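Local coordinates for tRNA (adenine(58)-N(1))-methyltransferase catalytic subunit TRM61 C-terminal domain-containing protein (Thermoplasma acidophilum, PDB 1YB2) that probably uses S-adenosyl-L-methionine to methylate adenine in RNA, perhaps at N1 of adenine 58 in tRNA, at residues A[79-84]-A[204-209]; A[219-224]-A[261-266]; A[112-117]-A[130-135]. All blocks are in the same frame, centred on the assembly; numbering follows the deposited sequence.

Interaction 1 of 3, residues A[79-84]-A[204-209]; sequences SPMYFG and GSVATF
The ring of Tyr82 has Met81 CG against one face, near the rim and 3.7 Å above the ring plane, while at the ring's edge the hydroxyl meets Val206 and a water lying in the ring plane. The partner strand, 205-211, belongs to the seven-stranded sheet of a Rossmann-like class I methyltransferase fold, and the chain at 79-84 lies over the face of that sheet from which Val206 projects. Val206 supplies both points of contact. Its CG2 lies 3.4 Å from Tyr82 OH, the two side chains running alongside each other in opposite senses, and its CG1 is 4.3 Å from SE of Met81, a residue present as selenomethionine. With CG1 anti to the backbone N (chi1 172°), Val206 offers one methyl to each partner. Valine's two methyls can meet two neighbours at once, and tyrosine combines a ring that packs on Ile266 and Leu232 with a hydroxyl that reaches the water. The segment 79-84 is itself tightly wound: Tyr82 N bonds to Ser79 O at 2.9 Å. On its flank, Pro80 and Met81 pack on Tyr130 and Tyr127 of the second subunit. Gly204 occupies the corner before the strand with a positive phi of 88°, readily adopted by glycine. The bridging water shares a 2.7 Å hydrogen bond with Tyr82 OH and donates one to Gly204 O at 2.8 Å.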
loop_
_atom_site.group_PDB
_atom_site.type_symbol
_atom_site.label_atom_id
_atom_site.label_comp_id
_atom_site.label_asym_id
_atom_site.label_seq_id
_atom_site.Cartn_x
_atom_site.Cartn_y
_atom_site.Cartn_z
ATOM N N SER A 79 -9.512 8.278 -7.034
ATOM C CA SER A 79 -8.797 7.180 -6.401
ATOM C C SER A 79 -7.623 7.830 -5.683
ATOM O O SER A 79 -7.101 8.839 -6.172
ATOM C CB SER A 79 -8.343 6.175 -7.465
ATOM O OG SER A 79 -7.237 5.416 -7.031
ATOM N N PRO A 80 -7.204 7.279 -4.526
ATOM C CA PRO A 80 -6.126 7.918 -3.776
ATOM C C PRO A 80 -4.803 8.031 -4.529
ATOM O O PRO A 80 -4.016 8.906 -4.202
ATOM C CB PRO A 80 -5.965 7.023 -2.533
ATOM C CG PRO A 80 -6.539 5.748 -2.904
ATOM C CD PRO A 80 -7.667 6.054 -3.843
HETATM N N MSE A 81 -4.574 7.189 -5.544
HETATM C CA MSE A 81 -3.373 7.336 -6.363
HETATM C C MSE A 81 -3.324 8.664 -7.112
HETATM O O MSE A 81 -2.242 9.091 -7.471
HETATM C CB MSE A 81 -3.127 6.150 -7.335
HETATM C CG MSE A 81 -4.056 6.035 -8.524
HETATM SE SE MSE A 81 -3.335 4.680 -9.868
HETATM C CE MSE A 81 -1.804 4.047 -8.861
ATOM N N TYR A 82 -4.477 9.309 -7.317
ATOM C CA TYR A 82 -4.551 10.598 -8.028
ATOM C C TYR A 82 -4.511 11.838 -7.138
ATOM O O TYR A 82 -4.346 12.964 -7.636
ATOM C CB TYR A 82 -5.805 10.662 -8.901
ATOM C CG TYR A 82 -5.956 9.504 -9.855
ATOM C CD1 TYR A 82 -4.890 9.083 -10.653
ATOM C CD2 TYR A 82 -7.167 8.820 -9.960
ATOM C CE1 TYR A 82 -5.029 7.984 -11.551
ATOM C CE2 TYR A 82 -7.317 7.749 -10.834
ATOM C CZ TYR A 82 -6.237 7.336 -11.635
ATOM O OH TYR A 82 -6.385 6.275 -12.515
ATOM N N PHE A 83 -4.674 11.623 -5.830
ATOM C CA PHE A 83 -4.855 12.715 -4.872
ATOM C C PHE A 83 -3.741 13.744 -4.968
ATOM O O PHE A 83 -4.008 14.921 -5.114
ATOM C CB PHE A 83 -4.985 12.159 -3.448
ATOM C CG PHE A 83 -5.206 13.212 -2.386
ATOM C CD1 PHE A 83 -6.497 13.654 -2.075
ATOM C CD2 PHE A 83 -4.135 13.740 -1.684
ATOM C CE1 PHE A 83 -6.706 14.610 -1.078
ATOM C CE2 PHE A 83 -4.331 14.704 -0.681
ATOM C CZ PHE A 83 -5.622 15.132 -0.382
ATOM N N GLY A 84 -2.495 13.299 -4.925
ATOM C CA GLY A 84 -1.361 14.222 -4.973
ATOM C C GLY A 84 -1.221 15.016 -6.265
ATOM O O GLY A 84 -0.661 16.122 -6.263
ATOM N N GLY A 204 -12.311 2.962 -17.047
ATOM C CA GLY A 204 -11.895 3.864 -15.982
ATOM C C GLY A 204 -11.158 3.159 -14.855
ATOM O O GLY A 204 -10.660 3.814 -13.941
ATOM N N SER A 205 -11.092 1.821 -14.930
ATOM C CA SER A 205 -10.376 1.004 -13.954
ATOM C C SER A 205 -8.868 0.931 -14.302
ATOM O O SER A 205 -8.450 1.236 -15.424
ATOM C CB SER A 205 -11.012 -0.390 -13.836
ATOM O OG SER A 205 -10.647 -1.227 -14.932
ATOM N N VAL A 206 -8.063 0.557 -13.314
ATOM C CA VAL A 206 -6.600 0.588 -13.438
ATOM C C VAL A 206 -5.996 -0.810 -13.426
ATOM O O VAL A 206 -6.411 -1.671 -12.636
ATOM C CB VAL A 206 -5.982 1.434 -12.294
ATOM C CG1 VAL A 206 -4.449 1.325 -12.285
ATOM C CG2 VAL A 206 -6.401 2.903 -12.452
ATOM N N ALA A 207 -4.999 -1.016 -14.273
ATOM C CA ALA A 207 -4.215 -2.242 -14.295
ATOM C C ALA A 207 -2.814 -1.915 -13.831
ATOM O O ALA A 207 -2.237 -0.881 -14.221
ATOM C CB ALA A 207 -4.171 -2.845 -15.707
ATOM N N THR A 208 -2.272 -2.787 -12.998
ATOM C CA THR A 208 -0.913 -2.618 -12.481
ATOM C C THR A 208 -0.086 -3.785 -12.993
ATOM O O THR A 208 -0.478 -4.941 -12.785
ATOM C CB THR A 208 -0.894 -2.606 -10.926
ATOM O OG1 THR A 208 -1.684 -1.506 -10.451
ATOM C CG2 THR A 208 0.510 -2.434 -10.408
ATOM N N PHE A 209 1.041 -3.489 -13.648
ATOM C CA PHE A 209 1.907 -4.523 -14.214
ATOM C C PHE A 209 3.248 -4.496 -13.505
ATOM O O PHE A 209 3.855 -3.433 -13.431
ATOM C CB PHE A 209 2.176 -4.270 -15.708
ATOM C CG PHE A 209 0.953 -4.308 -16.570
ATOM C CD1 PHE A 209 0.197 -3.156 -16.783
ATOM C CD2 PHE A 209 0.567 -5.496 -17.181
ATOM C CE1 PHE A 209 -0.944 -3.188 -17.595
ATOM C CE2 PHE A 209 -0.575 -5.540 -17.992
ATOM C CZ PHE A 209 -1.337 -4.379 -18.180
HETATM O O HOH W 1 -8.849 5.283 -12.423
#

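Interaction 2 of 3, residues A[219-224]-A[261-266]; sequences KTVLSL and FITFAI
Thr263 is the first residue along 261-266 to meet the helical segment, and both branches of its side chain take part. With OG1 beside the backbone N (chi1 -66°), CG2 stands anti to that N and is directed at the helix, where it lies 4.0 Å from Leu224 CD1 in a tip-to-tip approach and equally far from Val221 CG2. The same valine methyl is 3.8 Å from Thr263 OG1. That hydroxyl, which would be costly to bury without a partner, is hydrogen-bonded to Thr234 OG1 on the adjoining strand, so threonine serves here as both a methyl-bearing and a polar residue. Phe264 turns to the other face of the sheet, where it packs on Thr208 and Met81. Ala265 faces the helix again, and its CB fits beside the fork of Leu224, 3.9 Å from CD1 and 4.1 Å from CD2; the small alanine leaves room for the larger leucine. Leu224 follows Ser223, whose OG donates a 2.7 Å bond to Thr220 O. Largely apolar, this is the helix-on-sheet packing of an alpha/beta fold, here the Rossmann-like methyltransferase domain. Helix 214-223 lies over strand 258-267, which is flanked by antiparallel strands 205-211 and 229-242, and Val221 and Leu224 extend the packing to His231 on the latter, while Val221 also touches Leu243 of the second subunit.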
loop_
_atom_site.group_PDB
_atom_site.type_symbol
_atom_site.label_atom_id
_atom_site.label_comp_id
_atom_site.label_asym_id
_atom_site.label_seq_id
_atom_site.Cartn_x
_atom_site.Cartn_y
_atom_site.Cartn_z
ATOM N N LYS A 219 8.787 -2.510 -23.222
ATOM C CA LYS A 219 7.962 -3.298 -24.142
ATOM C C LYS A 219 6.479 -3.317 -23.708
ATOM O O LYS A 219 5.569 -3.266 -24.532
ATOM C CB LYS A 219 8.497 -4.726 -24.197
ATOM C CG LYS A 219 8.038 -5.506 -25.406
ATOM C CD LYS A 219 8.873 -6.776 -25.574
ATOM C CE LYS A 219 8.426 -7.584 -26.797
ATOM N NZ LYS A 219 8.252 -6.734 -28.032
ATOM N N THR A 220 6.255 -3.437 -22.409
ATOM C CA THR A 220 4.902 -3.408 -21.849
ATOM C C THR A 220 4.222 -2.066 -22.145
ATOM O O THR A 220 3.066 -2.027 -22.580
ATOM C CB THR A 220 4.932 -3.696 -20.340
ATOM O OG1 THR A 220 5.468 -5.006 -20.117
ATOM C CG2 THR A 220 3.522 -3.589 -19.706
ATOM N N VAL A 221 4.939 -0.966 -21.904
ATOM C CA VAL A 221 4.372 0.367 -22.099
ATOM C C VAL A 221 4.037 0.600 -23.574
ATOM O O VAL A 221 2.969 1.114 -23.904
ATOM C CB VAL A 221 5.307 1.495 -21.558
ATOM C CG1 VAL A 221 4.800 2.875 -22.001
ATOM C CG2 VAL A 221 5.389 1.435 -20.034
ATOM N N LEU A 222 4.942 0.175 -24.449
ATOM C CA LEU A 222 4.756 0.309 -25.894
ATOM C C LEU A 222 3.542 -0.459 -26.380
ATOM O O LEU A 222 2.900 -0.037 -27.324
ATOM C CB LEU A 222 6.017 -0.153 -26.648
ATOM C CG LEU A 222 7.094 0.888 -26.986
ATOM C CD1 LEU A 222 7.200 1.997 -25.934
ATOM C CD2 LEU A 222 8.446 0.217 -27.173
ATOM N N SER A 223 3.220 -1.569 -25.724
ATOM C CA SER A 223 2.045 -2.368 -26.098
ATOM C C SER A 223 0.680 -1.784 -25.665
ATOM O O SER A 223 -0.357 -2.250 -26.134
ATOM C CB SER A 223 2.164 -3.790 -25.549
ATOM O OG SER A 223 1.891 -3.831 -24.150
ATOM N N LEU A 224 0.679 -0.807 -24.761
ATOM C CA LEU A 224 -0.576 -0.307 -24.142
ATOM C C LEU A 224 -1.655 0.362 -25.051
ATOM O O LEU A 224 -2.864 0.010 -24.985
ATOM C CB LEU A 224 -0.259 0.602 -22.937
ATOM C CG LEU A 224 0.345 -0.084 -21.704
ATOM C CD1 LEU A 224 0.685 0.965 -20.640
ATOM C CD2 LEU A 224 -0.561 -1.153 -21.119
ATOM N N PHE A 261 9.807 -2.871 -11.514
ATOM C CA PHE A 261 9.355 -1.884 -12.485
ATOM C C PHE A 261 7.838 -2.001 -12.549
ATOM O O PHE A 261 7.307 -3.053 -12.905
ATOM C CB PHE A 261 10.007 -2.136 -13.840
ATOM C CG PHE A 261 11.499 -1.874 -13.851
ATOM C CD1 PHE A 261 12.003 -0.682 -14.363
ATOM C CD2 PHE A 261 12.388 -2.794 -13.304
ATOM C CE1 PHE A 261 13.368 -0.419 -14.354
ATOM C CE2 PHE A 261 13.764 -2.541 -13.296
ATOM C CZ PHE A 261 14.248 -1.345 -13.824
ATOM N N ILE A 262 7.147 -0.940 -12.151
ATOM C CA ILE A 262 5.702 -1.007 -11.974
ATOM C C ILE A 262 5.025 -0.032 -12.926
ATOM O O ILE A 262 5.273 1.176 -12.866
ATOM C CB ILE A 262 5.295 -0.703 -10.526
ATOM C CG1 ILE A 262 6.069 -1.624 -9.549
ATOM C CG2 ILE A 262 3.768 -0.841 -10.359
ATOM C CD1 ILE A 262 6.045 -1.118 -8.084
ATOM N N THR A 263 4.191 -0.569 -13.813
ATOM C CA THR A 263 3.459 0.228 -14.808
ATOM C C THR A 263 1.975 0.294 -14.423
ATOM O O THR A 263 1.353 -0.730 -14.122
ATOM C CB THR A 263 3.607 -0.388 -16.222
ATOM O OG1 THR A 263 4.967 -0.285 -16.640
ATOM C CG2 THR A 263 2.687 0.306 -17.269
ATOM N N PHE A 264 1.423 1.503 -14.406
ATOM C CA PHE A 264 -0.014 1.710 -14.209
ATOM C C PHE A 264 -0.661 2.194 -15.501
ATOM O O PHE A 264 -0.122 3.069 -16.177
ATOM C CB PHE A 264 -0.268 2.763 -13.124
ATOM C CG PHE A 264 0.309 2.411 -11.789
ATOM C CD1 PHE A 264 1.541 2.936 -11.386
ATOM C CD2 PHE A 264 -0.367 1.534 -10.934
ATOM C CE1 PHE A 264 2.095 2.608 -10.135
ATOM C CE2 PHE A 264 0.175 1.195 -9.673
ATOM C CZ PHE A 264 1.400 1.736 -9.276
ATOM N N ALA A 265 -1.833 1.652 -15.814
ATOM C CA ALA A 265 -2.577 2.026 -17.017
ATOM C C ALA A 265 -4.070 2.074 -16.693
ATOM O O ALA A 265 -4.559 1.305 -15.844
ATOM C CB ALA A 265 -2.295 1.022 -18.144
ATOM N N ILE A 266 -4.787 2.983 -17.343
ATOM C CA ILE A 266 -6.252 3.068 -17.199
ATOM C C ILE A 266 -6.988 2.559 -18.449
ATOM O O ILE A 266 -6.623 2.907 -19.566
ATOM C CB ILE A 266 -6.697 4.526 -16.806
ATOM C CG1 ILE A 266 -8.199 4.624 -16.507
ATOM C CG2 ILE A 266 -6.210 5.586 -17.850
ATOM C CD1 ILE A 266 -8.576 5.928 -15.788
#

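Interaction 3 of 3, residues A[112-117]-A[130-135]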
loop_
_atom_site.group_PDB
_atom_site.type_symbol
_atom_site.label_atom_id
_atom_site.label_comp_id
_atom_site.label_asym_id
_atom_site.label_seq_id
_atom_site.Cartn_x
_atom_site.Cartn_y
_atom_site.Cartn_z
HETATM N N MSE A 112 -14.591 -4.296 -4.100
HETATM C CA MSE A 112 -14.039 -4.435 -5.449
HETATM C C MSE A 112 -13.956 -5.892 -5.898
HETATM O O MSE A 112 -13.755 -6.797 -5.091
HETATM C CB MSE A 112 -12.641 -3.806 -5.527
HETATM C CG MSE A 112 -12.573 -2.307 -5.242
HETATM SE SE MSE A 112 -10.692 -1.721 -5.229
HETATM C CE MSE A 112 -10.480 -1.668 -7.121
ATOM N N ASP A 113 -14.118 -6.102 -7.201
ATOM C CA ASP A 113 -13.813 -7.384 -7.832
ATOM C C ASP A 113 -12.467 -7.269 -8.553
ATOM O O ASP A 113 -12.341 -6.586 -9.572
ATOM C CB ASP A 113 -14.917 -7.810 -8.786
ATOM C CG ASP A 113 -16.246 -8.036 -8.073
ATOM O OD1 ASP A 113 -16.267 -8.637 -6.969
ATOM O OD2 ASP A 113 -17.280 -7.612 -8.617
ATOM N N ILE A 114 -11.477 -7.962 -8.011
ATOM C CA ILE A 114 -10.093 -7.841 -8.449
ATOM C C ILE A 114 -9.649 -9.090 -9.186
ATOM O O ILE A 114 -9.962 -10.225 -8.779
ATOM C CB ILE A 114 -9.170 -7.542 -7.229
ATOM C CG1 ILE A 114 -9.617 -6.210 -6.587
ATOM C CG2 ILE A 114 -7.666 -7.543 -7.638
ATOM C CD1 ILE A 114 -8.820 -5.809 -5.363
ATOM N N LEU A 115 -8.934 -8.874 -10.282
ATOM C CA LEU A 115 -8.336 -9.949 -11.055
ATOM C C LEU A 115 -6.826 -9.912 -10.829
ATOM O O LEU A 115 -6.192 -8.871 -11.017
ATOM C CB LEU A 115 -8.648 -9.776 -12.556
ATOM C CG LEU A 115 -8.017 -10.831 -13.480
ATOM C CD1 LEU A 115 -8.602 -12.203 -13.161
ATOM C CD2 LEU A 115 -8.256 -10.484 -14.946
ATOM N N GLU A 116 -6.258 -11.038 -10.404
ATOM C CA GLU A 116 -4.824 -11.161 -10.245
ATOM C C GLU A 116 -4.297 -12.227 -11.210
ATOM O O GLU A 116 -4.653 -13.408 -11.109
ATOM C CB GLU A 116 -4.499 -11.501 -8.781
ATOM C CG GLU A 116 -3.045 -11.672 -8.466
ATOM C CD GLU A 116 -2.793 -11.997 -6.986
ATOM O OE1 GLU A 116 -3.731 -12.447 -6.285
ATOM O OE2 GLU A 116 -1.640 -11.821 -6.528
ATOM N N VAL A 117 -3.447 -11.797 -12.139
ATOM C CA VAL A 117 -2.860 -12.651 -13.160
ATOM C C VAL A 117 -1.405 -12.924 -12.764
ATOM O O VAL A 117 -0.555 -12.021 -12.799
ATOM C CB VAL A 117 -2.968 -11.999 -14.561
ATOM C CG1 VAL A 117 -2.469 -12.928 -15.636
ATOM C CG2 VAL A 117 -4.427 -11.584 -14.846
ATOM N N TYR A 130 -6.753 -8.826 2.781
ATOM C CA TYR A 130 -6.795 -8.006 3.990
ATOM C C TYR A 130 -7.555 -6.703 3.726
ATOM O O TYR A 130 -8.386 -6.289 4.531
ATOM C CB TYR A 130 -5.375 -7.722 4.489
ATOM C CG TYR A 130 -5.276 -7.291 5.949
ATOM C CD1 TYR A 130 -5.426 -8.212 6.984
ATOM C CD2 TYR A 130 -5.004 -5.959 6.284
ATOM C CE1 TYR A 130 -5.306 -7.813 8.325
ATOM C CE2 TYR A 130 -4.884 -5.553 7.619
ATOM C CZ TYR A 130 -5.031 -6.480 8.622
ATOM O OH TYR A 130 -4.917 -6.074 9.930
ATOM N N ALA A 131 -7.277 -6.076 2.591
ATOM C CA ALA A 131 -7.925 -4.819 2.199
ATOM C C ALA A 131 -9.417 -4.986 1.881
ATOM O O ALA A 131 -10.237 -4.129 2.251
ATOM C CB ALA A 131 -7.182 -4.185 1.021
ATOM N N LEU A 132 -9.765 -6.088 1.209
ATOM C CA LEU A 132 -11.152 -6.393 0.889
ATOM C C LEU A 132 -11.991 -6.615 2.135
ATOM O O LEU A 132 -13.176 -6.302 2.133
ATOM C CB LEU A 132 -11.263 -7.613 -0.032
ATOM C CG LEU A 132 -10.818 -7.429 -1.483
ATOM C CD1 LEU A 132 -10.949 -8.791 -2.204
ATOM C CD2 LEU A 132 -11.614 -6.319 -2.224
ATOM N N ASN A 133 -11.377 -7.152 3.190
ATOM C CA ASN A 133 -12.040 -7.291 4.491
ATOM C C ASN A 133 -13.339 -8.110 4.390
ATOM O O ASN A 133 -14.351 -7.788 5.014
ATOM C CB ASN A 133 -12.304 -5.896 5.095
ATOM C CG ASN A 133 -12.568 -5.937 6.589
ATOM O OD1 ASN A 133 -11.851 -6.595 7.334
ATOM N ND2 ASN A 133 -13.619 -5.231 7.031
ATOM N N GLY A 134 -13.301 -9.162 3.576
ATOM C CA GLY A 134 -14.452 -10.034 3.393
ATOM C C GLY A 134 -15.484 -9.535 2.392
ATOM O O GLY A 134 -16.449 -10.234 2.114
ATOM N N LYS A 135 -15.281 -8.339 1.838
ATOM C CA LYS A 135 -16.234 -7.744 0.897
ATOM C C LYS A 135 -15.620 -7.554 -0.481
ATOM O O LYS A 135 -14.566 -6.907 -0.631
ATOM C CB LYS A 135 -16.727 -6.400 1.420
ATOM C CG LYS A 135 -17.888 -6.506 2.366
ATOM C CD LYS A 135 -18.011 -5.263 3.234
ATOM C CE LYS A 135 -19.362 -5.255 3.946
ATOM N NZ LYS A 135 -19.342 -4.379 5.154
#
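Apolar packing of Leu132 against Met112 and Ile114 makes up most of this contact. One methyl does nearly all the work: Leu132 CD2 lies 4.2 Å from Ile114 CD1 and 4.3 Å from CB of Met112, which is present as selenomethionine. In Leu132, CG lies beside the backbone N (chi1 -72°); CD1 continues the extended chain, and the side branch CD2 is the one that meets the strand. Leucine, long and forked, is long enough to reach it, while Ile114 suits its place in a strand by its beta-branch, reaches Leu132 with CD1 at the end of its extended arm (chi2 179°), and also packs on Ile128 of the same helix. A second kind of contact is methyl against backbone: Leu132 CD2 rests 3.6 Å from Met112 O and 4.1 Å from Met112 N, by van der Waals touch alone. A backbone hydrogen bond closes the turn that leaves the helix, a type I' beta turn from Leu132 to Lys135, with Lys135 N 2.9 Å from Leu132 O. Its inner pair, Asn133 and Gly134, have positive phi, angles that asparagine and glycine tolerate well. The chain is thereby led into strand 137-141, where Thr137 forms backbone hydrogen bonds with Met112 and Ile114. Strand 113-117, helix 123-132 and strand 137-141 together make the right-handed beta-alpha-beta crossover that characterises the Rossmann-like fold of class I methyltransferases.

In the fold
All three contacts reach one seven-stranded mixed sheet, the core of the methyltransferase domain. Interaction 3 is nested inside the loop closed by interaction 1, and interaction 2 follows later in the chain. Interactions 1 and 2, with centres about 13 Å apart, touch directly: strands 205-211 and 258-267 are antiparallel neighbours, joined by probable hydrogen bonds from Phe209 N to Thr263 O and from Ala207 N to Ala265 O, both 2.8 Å. Interaction 3 lies farther off, its centre about 15 Å from that of interaction 1 and about 22 Å from that of interaction 2. Each contact also touches the second subunit, so residues of all three also lie at the interface with it.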